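Local coordinates for devB protein (PDB 1Y89), which probably hydrolyses 6-phosphogluconolactone in the pentose phosphate pathway, as a member of the glucosamine-6-phosphate isomerase/6-phosphogluconolactonase family, at the interface of chains A and B. Numbering follows the deposited sequence. Chains: chain A/B, devB protein.

The interface of chains A and B. Residues chain A 1-5; chain B 3-7.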
loop_
_atom_site.group_PDB
_atom_site.type_symbol
_atom_site.label_atom_id
_atom_site.label_comp_id
_atom_site.label_asym_id
_atom_site.label_seq_id
_atom_site.Cartn_x
_atom_site.Cartn_y
_atom_site.Cartn_z
HETATM N N MSE A 1 2.371 7.144 8.290
HETATM C CA MSE A 1 2.278 7.133 6.794
HETATM C C MSE A 1 0.831 6.884 6.345
HETATM O O MSE A 1 0.003 6.376 7.123
HETATM C CB MSE A 1 3.309 6.167 6.184
HETATM C CG MSE A 1 3.048 4.691 6.346
HETATM SE SE MSE A 1 2.012 3.937 4.790
HETATM C CE MSE A 1 3.397 2.631 4.046
ATOM N N ILE A 2 0.520 7.301 5.121
ATOM C CA ILE A 2 -0.801 7.077 4.565
ATOM C C ILE A 2 -0.705 6.241 3.281
ATOM O O ILE A 2 0.143 6.504 2.421
ATOM C CB ILE A 2 -1.597 8.403 4.372
ATOM C CG1 ILE A 2 -2.992 8.128 3.778
ATOM C CG2 ILE A 2 -0.857 9.376 3.462
ATOM C CD1 ILE A 2 -4.046 9.174 4.192
ATOM N N ASN A 3 -1.565 5.234 3.191
ATOM C CA ASN A 3 -1.596 4.285 2.079
ATOM C C ASN A 3 -2.985 4.320 1.441
ATOM O O ASN A 3 -3.982 4.104 2.114
ATOM C CB ASN A 3 -1.270 2.914 2.678
ATOM C CG ASN A 3 -0.989 1.845 1.659
ATOM O OD1 ASN A 3 -0.750 2.104 0.474
ATOM N ND2 ASN A 3 -0.971 0.600 2.138
ATOM N N HIS A 4 -3.075 4.680 0.164
ATOM C CA HIS A 4 -4.343 4.616 -0.570
ATOM C C HIS A 4 -4.248 3.484 -1.581
ATOM O O HIS A 4 -3.266 3.410 -2.375
ATOM C CB HIS A 4 -4.589 5.876 -1.407
ATOM C CG HIS A 4 -4.610 7.161 -0.636
ATOM N ND1 HIS A 4 -3.499 7.673 0.004
ATOM C CD2 HIS A 4 -5.584 8.093 -0.497
ATOM C CE1 HIS A 4 -3.803 8.841 0.546
ATOM N NE2 HIS A 4 -5.060 9.121 0.253
ATOM N N LYS A 5 -5.258 2.627 -1.588
ATOM C CA LYS A 5 -5.291 1.517 -2.528
ATOM C C LYS A 5 -6.579 1.583 -3.333
ATOM O O LYS A 5 -7.656 1.706 -2.760
ATOM C CB LYS A 5 -5.211 0.192 -1.785
ATOM C CG LYS A 5 -4.006 0.054 -0.874
ATOM C CD LYS A 5 -3.893 -1.383 -0.385
ATOM C CE LYS A 5 -2.544 -1.636 0.248
ATOM N NZ LYS A 5 -2.045 -2.929 -0.274
ATOM N N ASN B 3 -1.552 1.754 -5.868
ATOM C CA ASN B 3 -1.206 1.953 -4.447
ATOM C C ASN B 3 -0.373 3.219 -4.323
ATOM O O ASN B 3 0.669 3.338 -4.961
ATOM C CB ASN B 3 -0.460 0.704 -3.972
ATOM C CG ASN B 3 -0.171 0.667 -2.457
ATOM O OD1 ASN B 3 0.670 -0.125 -2.034
ATOM N ND2 ASN B 3 -0.841 1.491 -1.654
ATOM N N HIS B 4 -0.877 4.212 -3.601
ATOM C CA HIS B 4 -0.110 5.408 -3.354
ATOM C C HIS B 4 0.319 5.377 -1.886
ATOM O O HIS B 4 -0.541 5.184 -1.014
ATOM C CB HIS B 4 -0.947 6.669 -3.569
ATOM C CG HIS B 4 -1.648 6.743 -4.894
ATOM N ND1 HIS B 4 -1.468 7.793 -5.769
ATOM C CD2 HIS B 4 -2.579 5.937 -5.462
ATOM C CE1 HIS B 4 -2.242 7.624 -6.826
ATOM N NE2 HIS B 4 -2.920 6.500 -6.670
ATOM N N LYS B 5 1.606 5.613 -1.612
ATOM C CA LYS B 5 2.112 5.608 -0.231
ATOM C C LYS B 5 2.778 6.938 0.042
ATOM O O LYS B 5 3.675 7.357 -0.702
ATOM C CB LYS B 5 3.106 4.480 -0.051
ATOM C CG LYS B 5 2.562 3.099 -0.479
ATOM C CD LYS B 5 3.592 2.012 -0.150
ATOM C CE LYS B 5 2.960 0.642 -0.035
ATOM N NZ LYS B 5 3.437 0.033 1.264
ATOM N N ILE B 6 2.355 7.612 1.104
ATOM C CA ILE B 6 3.007 8.876 1.454
ATOM C C ILE B 6 3.679 8.699 2.793
ATOM O O ILE B 6 3.015 8.401 3.797
ATOM C CB ILE B 6 2.030 10.086 1.475
ATOM C CG1 ILE B 6 1.342 10.254 0.095
ATOM C CG2 ILE B 6 2.792 11.388 1.888
ATOM C CD1 ILE B 6 0.354 11.476 0.055
ATOM N N PHE B 7 5.005 8.862 2.776
ATOM C CA PHE B 7 5.843 8.693 3.960
ATOM C C PHE B 7 6.290 10.065 4.451
ATOM O O PHE B 7 6.411 10.992 3.640
ATOM C CB PHE B 7 7.096 7.906 3.589
ATOM C CG PHE B 7 6.840 6.460 3.229
ATOM C CD1 PHE B 7 6.483 6.106 1.943
ATOM C CD2 PHE B 7 6.984 5.453 4.183
ATOM C CE1 PHE B 7 6.256 4.762 1.602
ATOM C CE2 PHE B 7 6.766 4.107 3.827
ATOM C CZ PHE B 7 6.427 3.782 2.550
#
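A:His4 and B:His4 pair at the centre of an antiparallel strand-to-strand interface, in which strand 2-7 of each chain lies edge to edge with its twin about a two-fold axis. The contact pairs two copies of one protein of the glucosamine-6-phosphate isomerase/6-phosphogluconolactonase family and probably makes their sheets continuous; whether this dimer forms in solution the structure alone does not show. The two histidines exchange backbone hydrogen bonds, A:His4 N giving to B:His4 O and B:His4 N to A:His4 O, each at 2.8 Å. Further along, A:Ile2 and B:Ile6 make the next reciprocal pair, the bond from B:Ile6 N to A:Ile2 O running nearly straight (171° at H).

A:Ile2, A:His4, B:His4 and B:Ile6 share one face of the paired strands. Beta-branched isoleucine suits an extended strand, and A:Ile2 and B:Ile6 lie side by side, pointing the same way. With CG1 of A:Ile2 anti to the backbone N (chi1 180°), its CG2 methyl is left to meet CB of B:Ile6 at 3.6 Å. The flat, polar imidazole of A:His4 has B:His4 O at its edge, but 4.0 Å from ND1, a loose approach.

On the opposite face the two Asn3 side chains cross at about a right angle, their amide planes turned 43° apart. OD1 of A:Asn3 and ND2 of B:Asn3 are modelled too close together, so this detail is doubtful. An asparagine amide can both donate and accept, and that of B:Asn3 reaches the neighbouring strand, ND2 donating to A:His4 O at 3.2 Å from above the carbonyl plane, a second donor besides B:His4 N. Lysine offers an aliphatic stem: that of A:Lys5 packs alongside B:Asn3, while its probably charged NZ stays 6.4 Å from NZ of B:Lys5. At the strand end, selenomethionine A:Met1 bends at chi2 and chi3, bringing its methyl CE to 3.6 Å from CZ of B:Phe7, to one side of the ring plane, where the pliable chain can fit the flat ring.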